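Local coordinates for protein 4-amino-4-deoxy-L-arabinose transferase or related glycosyltransferases of PMT family (Cupriavidus metallidurans, PDB 5EZM) that probably transfers 4-amino-4-deoxy-L-arabinose from a polyprenyl-phosphate carrier to lipid A, as a zinc-binding membrane glycosyltransferase of the GT-C fold, at residues 40-43 with 44-48; 162-165 with 166-170; 411-414 with 415-419. All coordinates share one frame; numbering follows the deposited sequence.

Contact 1: 40-43 with 44-48; sequences VALV and VWFVS. With MPG ([(Z)-octadec-9-enyl] (2R)-2,3-bis(oxidanyl)propanoate), chain B; MPG ([(Z)-octadec-9-enyl] (2R)-2,3-bis(oxidanyl)propanoate), chain V.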
ATOM      1  N   VAL A  40     -18.290  -2.898  14.032  1.00 63.33           N
ATOM      2  CA  VAL A  40     -17.250  -2.123  14.699  1.00 63.77           C
ATOM      3  C   VAL A  40     -15.979  -2.122  13.870  1.00 63.18           C
ATOM      4  O   VAL A  40     -15.253  -1.119  13.829  1.00 62.55           O
ATOM      5  CB  VAL A  40     -17.003  -2.665  16.118  1.00 65.22           C
ATOM      6  CG1 VAL A  40     -15.872  -1.903  16.791  1.00 63.20           C
ATOM      7  CG2 VAL A  40     -18.276  -2.573  16.944  1.00 68.48           C
ATOM      8  N   ALA A  41     -15.702  -3.222  13.166  1.00 60.46           N
ATOM      9  CA  ALA A  41     -14.534  -3.249  12.299  1.00 57.55           C
ATOM     10  C   ALA A  41     -14.689  -2.252  11.157  1.00 58.96           C
ATOM     11  O   ALA A  41     -13.833  -1.375  10.963  1.00 57.99           O
ATOM     12  CB  ALA A  41     -14.310  -4.665  11.767  1.00 55.93           C
ATOM     13  N   LEU A  42     -15.811  -2.333  10.432  1.00 59.09           N
ATOM     14  CA  LEU A  42     -15.947  -1.578   9.191  1.00 56.80           C
ATOM     15  C   LEU A  42     -15.897  -0.081   9.447  1.00 57.97           C
ATOM     16  O   LEU A  42     -15.217   0.657   8.723  1.00 55.59           O
ATOM     17  CB  LEU A  42     -17.244  -1.962   8.479  1.00 57.24           C
ATOM     18  CG  LEU A  42     -17.201  -3.248   7.649  1.00 56.59           C
ATOM     19  CD1 LEU A  42     -18.572  -3.575   7.072  1.00 55.23           C
ATOM     20  CD2 LEU A  42     -16.165  -3.124   6.538  1.00 55.77           C
ATOM     21  N   VAL A  43     -16.595   0.384  10.485  1.00 62.48           N
ATOM     22  CA  VAL A  43     -16.577   1.808  10.800  1.00 66.04           C
ATOM     23  C   VAL A  43     -15.162   2.258  11.149  1.00 66.16           C
ATOM     24  O   VAL A  43     -14.728   3.346  10.751  1.00 66.72           O
ATOM     25  CB  VAL A  43     -17.584   2.124  11.921  1.00 69.09           C
ATOM     26  CG1 VAL A  43     -17.302   1.283  13.154  1.00 72.25           C
ATOM     27  CG2 VAL A  43     -17.564   3.607  12.258  1.00 67.87           C
ATOM     28  N   VAL A  44     -14.404   1.418  11.861  1.00 65.17           N
ATOM     29  CA  VAL A  44     -13.015   1.779  12.124  1.00 62.98           C
ATOM     30  C   VAL A  44     -12.212   1.698  10.835  1.00 64.37           C
ATOM     31  O   VAL A  44     -11.283   2.487  10.619  1.00 64.27           O
ATOM     32  CB  VAL A  44     -12.424   0.888  13.234  1.00 62.30           C
ATOM     33  CG1 VAL A  44     -10.914   1.088  13.357  1.00 58.55           C
ATOM     34  CG2 VAL A  44     -13.099   1.191  14.562  1.00 64.41           C
ATOM     35  N   TRP A  45     -12.585   0.777   9.945  1.00 64.86           N
ATOM     36  CA  TRP A  45     -11.841   0.579   8.707  1.00 62.54           C
ATOM     37  C   TRP A  45     -11.864   1.827   7.835  1.00 62.89           C
ATOM     38  O   TRP A  45     -10.837   2.210   7.261  1.00 62.81           O
ATOM     39  CB  TRP A  45     -12.418  -0.619   7.955  1.00 60.88           C
ATOM     40  CG  TRP A  45     -11.623  -1.054   6.768  1.00 57.54           C
ATOM     41  CD1 TRP A  45     -11.776  -0.635   5.479  1.00 55.21           C
ATOM     42  CD2 TRP A  45     -10.560  -2.014   6.756  1.00 56.99           C
ATOM     43  NE1 TRP A  45     -10.868  -1.269   4.667  1.00 55.30           N
ATOM     44  CE2 TRP A  45     -10.110  -2.120   5.428  1.00 55.64           C
ATOM     45  CE3 TRP A  45      -9.943  -2.790   7.741  1.00 58.47           C
ATOM     46  CZ2 TRP A  45      -9.071  -2.972   5.059  1.00 56.22           C
ATOM     47  CZ3 TRP A  45      -8.913  -3.634   7.374  1.00 57.51           C
ATOM     48  CH2 TRP A  45      -8.488  -3.719   6.045  1.00 56.45           C
ATOM     49  N   PHE A  46     -13.017   2.484   7.731  1.00 64.06           N
ATOM     50  CA  PHE A  46     -13.164   3.619   6.826  1.00 64.83           C
ATOM     51  C   PHE A  46     -12.910   4.964   7.493  1.00 64.69           C
ATOM     52  O   PHE A  46     -12.263   5.828   6.890  1.00 63.92           O
ATOM     53  CB  PHE A  46     -14.553   3.604   6.181  1.00 63.95           C
ATOM     54  CG  PHE A  46     -14.716   2.516   5.159  1.00 63.28           C
ATOM     55  CD1 PHE A  46     -14.256   2.693   3.863  1.00 62.07           C
ATOM     56  CD2 PHE A  46     -15.299   1.307   5.500  1.00 64.87           C
ATOM     57  CE1 PHE A  46     -14.387   1.691   2.922  1.00 62.38           C
ATOM     58  CE2 PHE A  46     -15.433   0.299   4.559  1.00 66.09           C
ATOM     59  CZ  PHE A  46     -14.976   0.493   3.270  1.00 64.41           C
ATOM     60  N   VAL A  47     -13.392   5.162   8.723  1.00 64.45           N
ATOM     61  CA  VAL A  47     -13.146   6.422   9.423  1.00 62.84           C
ATOM     62  C   VAL A  47     -11.647   6.687   9.530  1.00 63.26           C
ATOM     63  O   VAL A  47     -11.168   7.786   9.220  1.00 64.42           O
ATOM     64  CB  VAL A  47     -13.823   6.414  10.805  1.00 59.87           C
ATOM     65  CG1 VAL A  47     -13.317   7.576  11.654  1.00 59.75           C
ATOM     66  CG2 VAL A  47     -15.335   6.477  10.650  1.00 57.66           C
ATOM     67  N   SER A  48     -10.881   5.670   9.936  1.00 62.39           N
ATOM     68  CA  SER A  48      -9.434   5.819  10.059  1.00 62.42           C
ATOM     69  C   SER A  48      -8.768   6.215   8.747  1.00 63.38           C
ATOM     70  O   SER A  48      -7.626   6.688   8.764  1.00 64.48           O
ATOM     71  CB  SER A  48      -8.816   4.522  10.584  1.00 62.54           C
ATOM     72  OG  SER A  48      -9.200   3.418   9.784  1.00 63.26           O
TER
HETATM   73  C2  MPG B 641     -14.225  10.353   8.134  1.00 80.07           C
HETATM   74  C3  MPG B 641     -14.992  10.013   6.862  1.00 77.99           C
HETATM   75  C4  MPG B 641     -14.831   8.559   6.448  1.00 75.58           C
HETATM   76  C5  MPG B 641     -15.472   8.295   5.076  1.00 75.47           C
HETATM   77  C6  MPG B 641     -15.755   6.807   4.811  1.00 74.87           C
HETATM   78  C7  MPG B 641     -16.491   6.597   3.472  1.00 73.24           C
HETATM   79  C8  MPG B 641     -16.773   5.106   3.169  1.00 72.41           C
HETATM   80  C9  MPG B 641     -17.152   4.867   1.687  1.00 72.29           C
HETATM   81  C10 MPG B 641     -17.163   3.359   1.316  1.00 73.47           C
HETATM   82  C11 MPG B 641     -17.229   3.123  -0.209  1.00 75.27           C
HETATM   83  C12 MPG B 641     -17.430   1.613  -0.578  1.00 74.87           C
HETATM   84  C1  MPG B 641     -14.286  11.846   8.473  1.00 80.55           C
HETATM   85  C2  MPG V 621     -19.227   2.048  16.206  1.00 82.95           C
HETATM   86  C3  MPG V 621     -17.955   1.426  16.767  1.00 84.17           C
HETATM   87  C4  MPG V 621     -16.856   2.446  17.027  1.00 84.24           C
HETATM   88  C5  MPG V 621     -15.601   1.792  17.634  1.00 83.77           C
HETATM   89  C6  MPG V 621     -14.657   2.809  18.296  1.00 82.26           C
HETATM   90  C7  MPG V 621     -13.615   2.124  19.199  1.00 80.73           C
HETATM   91  C1  MPG V 621     -20.326   1.006  15.966  1.00 81.90           C
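Leu42 and Phe46 lie side by side one helical turn apart and point the same way, with CD2 of Leu42 resting 4.0 Å from CE2 of the Phe46 ring. With CG anti to the carbonyl carbon (chi1 -72°), the ring swings back over the preceding turn toward Leu42. Its edge is turned to the backbone, where CD2 of Phe46 comes within 3.3 Å of Leu42 O. One face carries the indole of the preceding residue: CD1 of Trp45 sits 3.9 Å above the plane, over the ring centre. A lipid chain also follows the ring obliquely, C8 of MPG B lying 3.6 Å from CD1 of Phe46. A turn-to-turn valine pair, Val43 and Val47, runs alongside, CG2 to CG2 at 4.0 Å, and a second lipid, MPG V, brings its C3 within 3.7 Å of Val43 CG1. Trp45 NE1 bonds Ala115 O of helix 112-133. Cutting Phe46 back to an alanine is likely to leave Trp45 CD1 and the lipid chain without their shared aromatic partner and open a gap beside Leu42. Because backbone bonds such as Phe46 N to Leu42 O satisfy the polar main chain, this predicted transmembrane helix can turn the hydrocarbon side chains of Val40, Val43 and Phe46 to lipid.

Contact 2: 162-165 with 166-170; sequences MTLA and GVMSC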
ATOM      1  N   MET A 162      -0.764  -2.724  -1.860  1.00 70.20           N
ATOM      2  CA  MET A 162      -1.961  -3.337  -1.296  1.00 70.83           C
ATOM      3  C   MET A 162      -3.003  -3.631  -2.372  1.00 68.52           C
ATOM      4  O   MET A 162      -3.714  -4.638  -2.288  1.00 70.43           O
ATOM      5  CB  MET A 162      -2.548  -2.444  -0.199  1.00 74.95           C
ATOM      6  CG  MET A 162      -3.916  -2.894   0.320  1.00 79.60           C
ATOM      7  SD  MET A 162      -4.027  -4.636   0.817  1.00 83.01           S
ATOM      8  CE  MET A 162      -2.761  -4.711   2.076  1.00 84.22           C
ATOM      9  N   THR A 163      -3.111  -2.772  -3.388  1.00 64.74           N
ATOM     10  CA  THR A 163      -3.986  -3.082  -4.515  1.00 62.19           C
ATOM     11  C   THR A 163      -3.540  -4.367  -5.202  1.00 62.97           C
ATOM     12  O   THR A 163      -4.342  -5.290  -5.423  1.00 67.96           O
ATOM     13  CB  THR A 163      -3.997  -1.918  -5.509  1.00 59.40           C
ATOM     14  OG1 THR A 163      -4.019  -0.673  -4.800  1.00 58.33           O
ATOM     15  CG2 THR A 163      -5.219  -1.996  -6.404  1.00 57.73           C
ATOM     16  N   LEU A 164      -2.245  -4.449  -5.530  1.00 57.88           N
ATOM     17  CA  LEU A 164      -1.704  -5.677  -6.102  1.00 57.80           C
ATOM     18  C   LEU A 164      -1.900  -6.861  -5.164  1.00 59.94           C
ATOM     19  O   LEU A 164      -2.138  -7.984  -5.623  1.00 60.85           O
ATOM     20  CB  LEU A 164      -0.224  -5.493  -6.428  1.00 56.30           C
ATOM     21  CG  LEU A 164       0.458  -6.694  -7.080  1.00 57.15           C
ATOM     22  CD1 LEU A 164      -0.172  -6.984  -8.429  1.00 59.29           C
ATOM     23  CD2 LEU A 164       1.953  -6.459  -7.219  1.00 56.96           C
ATOM     24  N   ALA A 165      -1.823  -6.629  -3.851  1.00 58.87           N
ATOM     25  CA  ALA A 165      -2.001  -7.719  -2.899  1.00 58.68           C
ATOM     26  C   ALA A 165      -3.438  -8.226  -2.900  1.00 60.38           C
ATOM     27  O   ALA A 165      -3.678  -9.429  -2.740  1.00 61.27           O
ATOM     28  CB  ALA A 165      -1.593  -7.267  -1.500  1.00 55.53           C
ATOM     29  N   GLY A 166      -4.405  -7.326  -3.075  1.00 59.74           N
ATOM     30  CA  GLY A 166      -5.795  -7.749  -3.094  1.00 59.52           C
ATOM     31  C   GLY A 166      -6.156  -8.484  -4.367  1.00 62.92           C
ATOM     32  O   GLY A 166      -6.830  -9.521  -4.328  1.00 65.24           O
ATOM     33  N   VAL A 167      -5.704  -7.972  -5.516  1.00 64.60           N
ATOM     34  CA  VAL A 167      -6.030  -8.656  -6.764  1.00 69.20           C
ATOM     35  C   VAL A 167      -5.297  -9.993  -6.854  1.00 70.62           C
ATOM     36  O   VAL A 167      -5.850 -10.988  -7.343  1.00 73.13           O
ATOM     37  CB  VAL A 167      -5.736  -7.748  -7.973  1.00 71.25           C
ATOM     38  CG1 VAL A 167      -6.665  -6.550  -7.956  1.00 70.09           C
ATOM     39  CG2 VAL A 167      -4.297  -7.291  -7.963  1.00 73.66           C
ATOM     40  N   MET A 168      -4.054 -10.052  -6.365  1.00 69.20           N
ATOM     41  CA  MET A 168      -3.348 -11.328  -6.356  1.00 68.62           C
ATOM     42  C   MET A 168      -3.953 -12.289  -5.341  1.00 66.86           C
ATOM     43  O   MET A 168      -3.947 -13.507  -5.562  1.00 69.22           O
ATOM     44  CB  MET A 168      -1.859 -11.112  -6.085  1.00 69.50           C
ATOM     45  CG  MET A 168      -1.109 -10.512  -7.266  1.00 71.65           C
ATOM     46  SD  MET A 168       0.685 -10.589  -7.090  1.00 76.23           S
ATOM     47  CE  MET A 168       0.948 -12.362  -7.093  1.00 80.21           C
ATOM     48  N   SER A 169      -4.487 -11.764  -4.235  1.00 63.36           N
ATOM     49  CA  SER A 169      -5.263 -12.607  -3.335  1.00 64.80           C
ATOM     50  C   SER A 169      -6.492 -13.162  -4.039  1.00 67.35           C
ATOM     51  O   SER A 169      -6.941 -14.272  -3.724  1.00 67.02           O
ATOM     52  CB  SER A 169      -5.671 -11.824  -2.087  1.00 63.74           C
ATOM     53  OG  SER A 169      -6.738 -10.939  -2.372  1.00 65.95           O
ATOM     54  N   CYS A 170      -7.047 -12.410  -4.993  1.00 68.79           N
ATOM     55  CA  CYS A 170      -8.094 -12.975  -5.838  1.00 71.41           C
ATOM     56  C   CYS A 170      -7.541 -14.062  -6.755  1.00 72.19           C
ATOM     57  O   CYS A 170      -8.231 -15.046  -7.036  1.00 74.78           O
ATOM     58  CB  CYS A 170      -8.775 -11.879  -6.654  1.00 72.55           C
ATOM     59  SG  CYS A 170      -9.965 -10.902  -5.717  1.00 72.81           S
TER
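Where Leu164 meets Met168 and Ala165 meets Ser169, the flat groups are peptide units rather than rings, each linked to one in the next turn by an N-H...O bond. This is the i to i+4 pattern of an alpha helix, here helix 160-178 in the membrane part of the GT-C fold. Val167 N reaches Thr163 O almost head-on at 3.0 Å, with an N-H...O angle of 170°, whereas Ser169 N approaches Ala165 O from above the carbonyl plane, 38° out of it. Gly166 N bonds Met162 O at 2.9 Å and has a weaker second bond to Thr163 O. Ala165 and Gly166 keep this part of the helix slim, and the methyl of Ala165 lies against Trp151 of helix 149-155. Thr163 suits a buried place because its OG1 is hydrogen-bonded to His92 ND1, while the branched Val167 fills the side facing helix 185-206 and touches a bound lipid. Leu164 points its CG anti to the backbone N (chi1 -178°), and the flexible Met168 lies beside it, both side chains heading the same way. The thioether follows the leucine branch: SD of Met168 is 3.9 Å from Leu164 CG, and CG of Met168 is 3.8 Å from Leu164 CD1.

Contact 3: 411-414 with 415-419; sequences VWVA and VAFVV. With MPG ([(Z)-octadec-9-enyl] (2R)-2,3-bis(oxidanyl)propanoate), chain X.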
ATOM      1  N   VAL A 411       3.529   8.847  22.883  1.00 69.55           N
ATOM      2  CA  VAL A 411       2.334   8.603  23.685  1.00 70.15           C
ATOM      3  C   VAL A 411       1.312   7.798  22.893  1.00 69.55           C
ATOM      4  O   VAL A 411       0.616   6.943  23.455  1.00 71.73           O
ATOM      5  CB  VAL A 411       1.746   9.933  24.205  1.00 71.22           C
ATOM      6  CG1 VAL A 411       1.605  10.938  23.085  1.00 71.62           C
ATOM      7  CG2 VAL A 411       0.400   9.702  24.881  1.00 69.97           C
ATOM      8  N   TRP A 412       1.228   8.019  21.575  1.00 66.19           N
ATOM      9  CA  TRP A 412       0.270   7.261  20.775  1.00 64.25           C
ATOM     10  C   TRP A 412       0.710   5.813  20.597  1.00 60.00           C
ATOM     11  O   TRP A 412      -0.131   4.904  20.568  1.00 60.51           O
ATOM     12  CB  TRP A 412       0.051   7.932  19.419  1.00 66.75           C
ATOM     13  CG  TRP A 412      -0.748   9.196  19.523  1.00 72.56           C
ATOM     14  CD1 TRP A 412      -0.396  10.426  19.054  1.00 72.98           C
ATOM     15  CD2 TRP A 412      -2.025   9.359  20.158  1.00 78.53           C
ATOM     16  NE1 TRP A 412      -1.377  11.341  19.345  1.00 76.09           N
ATOM     17  CE2 TRP A 412      -2.386  10.713  20.025  1.00 79.32           C
ATOM     18  CE3 TRP A 412      -2.900   8.490  20.823  1.00 81.55           C
ATOM     19  CZ2 TRP A 412      -3.583  11.221  20.533  1.00 82.12           C
ATOM     20  CZ3 TRP A 412      -4.087   8.995  21.328  1.00 82.08           C
ATOM     21  CH2 TRP A 412      -4.416  10.348  21.178  1.00 82.52           C
ATOM     22  N   VAL A 413       2.019   5.573  20.482  1.00 54.53           N
ATOM     23  CA  VAL A 413       2.508   4.195  20.436  1.00 54.19           C
ATOM     24  C   VAL A 413       2.223   3.488  21.759  1.00 59.12           C
ATOM     25  O   VAL A 413       1.753   2.340  21.789  1.00 60.61           O
ATOM     26  CB  VAL A 413       4.005   4.171  20.089  1.00 52.19           C
ATOM     27  CG1 VAL A 413       4.532   2.744  20.120  1.00 49.36           C
ATOM     28  CG2 VAL A 413       4.228   4.801  18.724  1.00 53.63           C
ATOM     29  N   ALA A 414       2.499   4.168  22.875  1.00 60.28           N
ATOM     30  CA  ALA A 414       2.200   3.596  24.182  1.00 60.94           C
ATOM     31  C   ALA A 414       0.720   3.263  24.308  1.00 60.66           C
ATOM     32  O   ALA A 414       0.357   2.187  24.799  1.00 62.77           O
ATOM     33  CB  ALA A 414       2.632   4.557  25.286  1.00 62.09           C
ATOM     34  N   VAL A 415      -0.151   4.170  23.859  1.00 59.52           N
ATOM     35  CA  VAL A 415      -1.585   3.894  23.859  1.00 60.10           C
ATOM     36  C   VAL A 415      -1.890   2.664  23.012  1.00 59.97           C
ATOM     37  O   VAL A 415      -2.713   1.820  23.390  1.00 60.68           O
ATOM     38  CB  VAL A 415      -2.371   5.128  23.372  1.00 59.41           C
ATOM     39  CG1 VAL A 415      -3.816   4.764  23.064  1.00 57.03           C
ATOM     40  CG2 VAL A 415      -2.318   6.236  24.412  1.00 61.13           C
ATOM     41  N   ALA A 416      -1.220   2.535  21.863  1.00 57.65           N
ATOM     42  CA  ALA A 416      -1.454   1.385  20.992  1.00 56.86           C
ATOM     43  C   ALA A 416      -1.136   0.077  21.710  1.00 60.32           C
ATOM     44  O   ALA A 416      -1.947  -0.861  21.714  1.00 61.65           O
ATOM     45  CB  ALA A 416      -0.627   1.520  19.711  1.00 52.27           C
ATOM     46  N   PHE A 417       0.039  -0.008  22.337  1.00 60.62           N
ATOM     47  CA  PHE A 417       0.350  -1.235  23.063  1.00 63.87           C
ATOM     48  C   PHE A 417      -0.577  -1.427  24.258  1.00 66.17           C
ATOM     49  O   PHE A 417      -0.839  -2.569  24.659  1.00 67.04           O
ATOM     50  CB  PHE A 417       1.815  -1.242  23.498  1.00 65.72           C
ATOM     51  CG  PHE A 417       2.770  -1.545  22.377  1.00 65.03           C
ATOM     52  CD1 PHE A 417       2.792  -2.800  21.793  1.00 63.94           C
ATOM     53  CD2 PHE A 417       3.637  -0.574  21.903  1.00 65.73           C
ATOM     54  CE1 PHE A 417       3.663  -3.084  20.759  1.00 64.84           C
ATOM     55  CE2 PHE A 417       4.512  -0.850  20.868  1.00 66.29           C
ATOM     56  CZ  PHE A 417       4.525  -2.108  20.295  1.00 66.06           C
ATOM     57  N   VAL A 418      -1.105  -0.338  24.822  1.00 66.40           N
ATOM     58  CA  VAL A 418      -2.029  -0.474  25.943  1.00 67.93           C
ATOM     59  C   VAL A 418      -3.339  -1.107  25.482  1.00 70.05           C
ATOM     60  O   VAL A 418      -3.860  -2.021  26.129  1.00 73.91           O
ATOM     61  CB  VAL A 418      -2.260   0.883  26.633  1.00 64.48           C
ATOM     62  CG1 VAL A 418      -3.493   0.827  27.523  1.00 62.55           C
ATOM     63  CG2 VAL A 418      -1.047   1.254  27.469  1.00 63.61           C
ATOM     64  N   VAL A 419      -3.886  -0.645  24.354  1.00 67.29           N
ATOM     65  CA  VAL A 419      -5.129  -1.247  23.877  1.00 67.51           C
ATOM     66  C   VAL A 419      -4.880  -2.682  23.422  1.00 66.78           C
ATOM     67  O   VAL A 419      -5.756  -3.547  23.575  1.00 68.28           O
ATOM     68  CB  VAL A 419      -5.785  -0.384  22.774  1.00 66.14           C
ATOM     69  CG1 VAL A 419      -4.825  -0.087  21.661  1.00 66.40           C
ATOM     70  CG2 VAL A 419      -7.028  -1.062  22.214  1.00 64.78           C
TER
HETATM   71  C2  MPG X 623      -2.179  14.174  17.865  1.00 77.75           C
HETATM   72  C3  MPG X 623      -2.250  13.897  16.369  1.00 78.80           C
HETATM   73  C4  MPG X 623      -2.714  12.483  16.047  1.00 79.65           C
HETATM   74  C5  MPG X 623      -3.726  11.932  17.066  1.00 79.31           C
HETATM   75  C6  MPG X 623      -3.926  10.412  16.948  1.00 78.31           C
HETATM   76  C7  MPG X 623      -5.198   9.932  17.676  1.00 77.70           C
HETATM   77  C8  MPG X 623      -5.365   8.394  17.655  1.00 77.69           C
HETATM   78  C1  MPG X 623      -1.222  15.323  18.191  1.00 77.90           C
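Val413 turns its CG1 anti to the backbone N (chi1 177°), while Phe417, one turn further on, holds CG anti to the carbonyl carbon (chi1 -76°), and these two settings lay methyl and ring side by side. CG1 of Val413 meets the CD2-CE2 side of the phenyl group, 3.7 Å from Phe417 CE2. Both side chains point the same way from the helix, and the short, branched valine packs alongside the ring; Phe417 also touches Leu387 of helix 369-389. The backbone beneath them is regular: Phe417 N bonds Val413 O at 3.0 Å, and the neighbouring turns repeat the pattern from Val415 to Val411 and from Val418 to Ala414. All of this lies on helix 403-430, one of the long transmembrane helices of the GT-C fold, in its predicted membrane-spanning part. Ala414 and Ala416 are small residues at two interfaces, Ala414 against Leu387 and Ala416 against Val452 and Ala453 of helix 435-456. Trp412 meets lipid, its broad indole offering a flat apolar surface to a hydrocarbon chain; another MPG touches Val413. MPG X runs over one face of the indole, its C6 lying 3.4 Å above the ring plane and offset toward the rim. Along that face, the lipid's C7 is 3.5 Å from Trp412 CZ2. Leu455 and Thr459 line an MPG pocket together with Trp412. Val415 approaches the same indole obliquely, its CB 4.3 Å from CE3 of Trp412. Its CG2 methyl also meets the matching branch of Val411, a residue on the surface of the protein, with 4.4 Å between Val411 CG2 and Val415 CG2.

The three contacts are short stretches of three different helices, in series along the chain, and none touches another. Centres of contacts 1 and 3 lie 19 Å apart, and helix 435-456 bridges them: Tyr447 and Leu448 touch contact 1, Val452 and Ala453 contact 3. Contacts 1 and 2, with centres 20 Å apart and nearest atoms about 7 Å, both pack against helix 112-133. Contacts 2 and 3 are the most distant pair, 30 Å between centres. All three lie away from the zinc site of Glu87, His268 and His270; contact 2 brings the side chain of Met168 to about 8 Å from the bound decaprenyl phosphate. All three also touch MPG molecules, contact 2 through Val167.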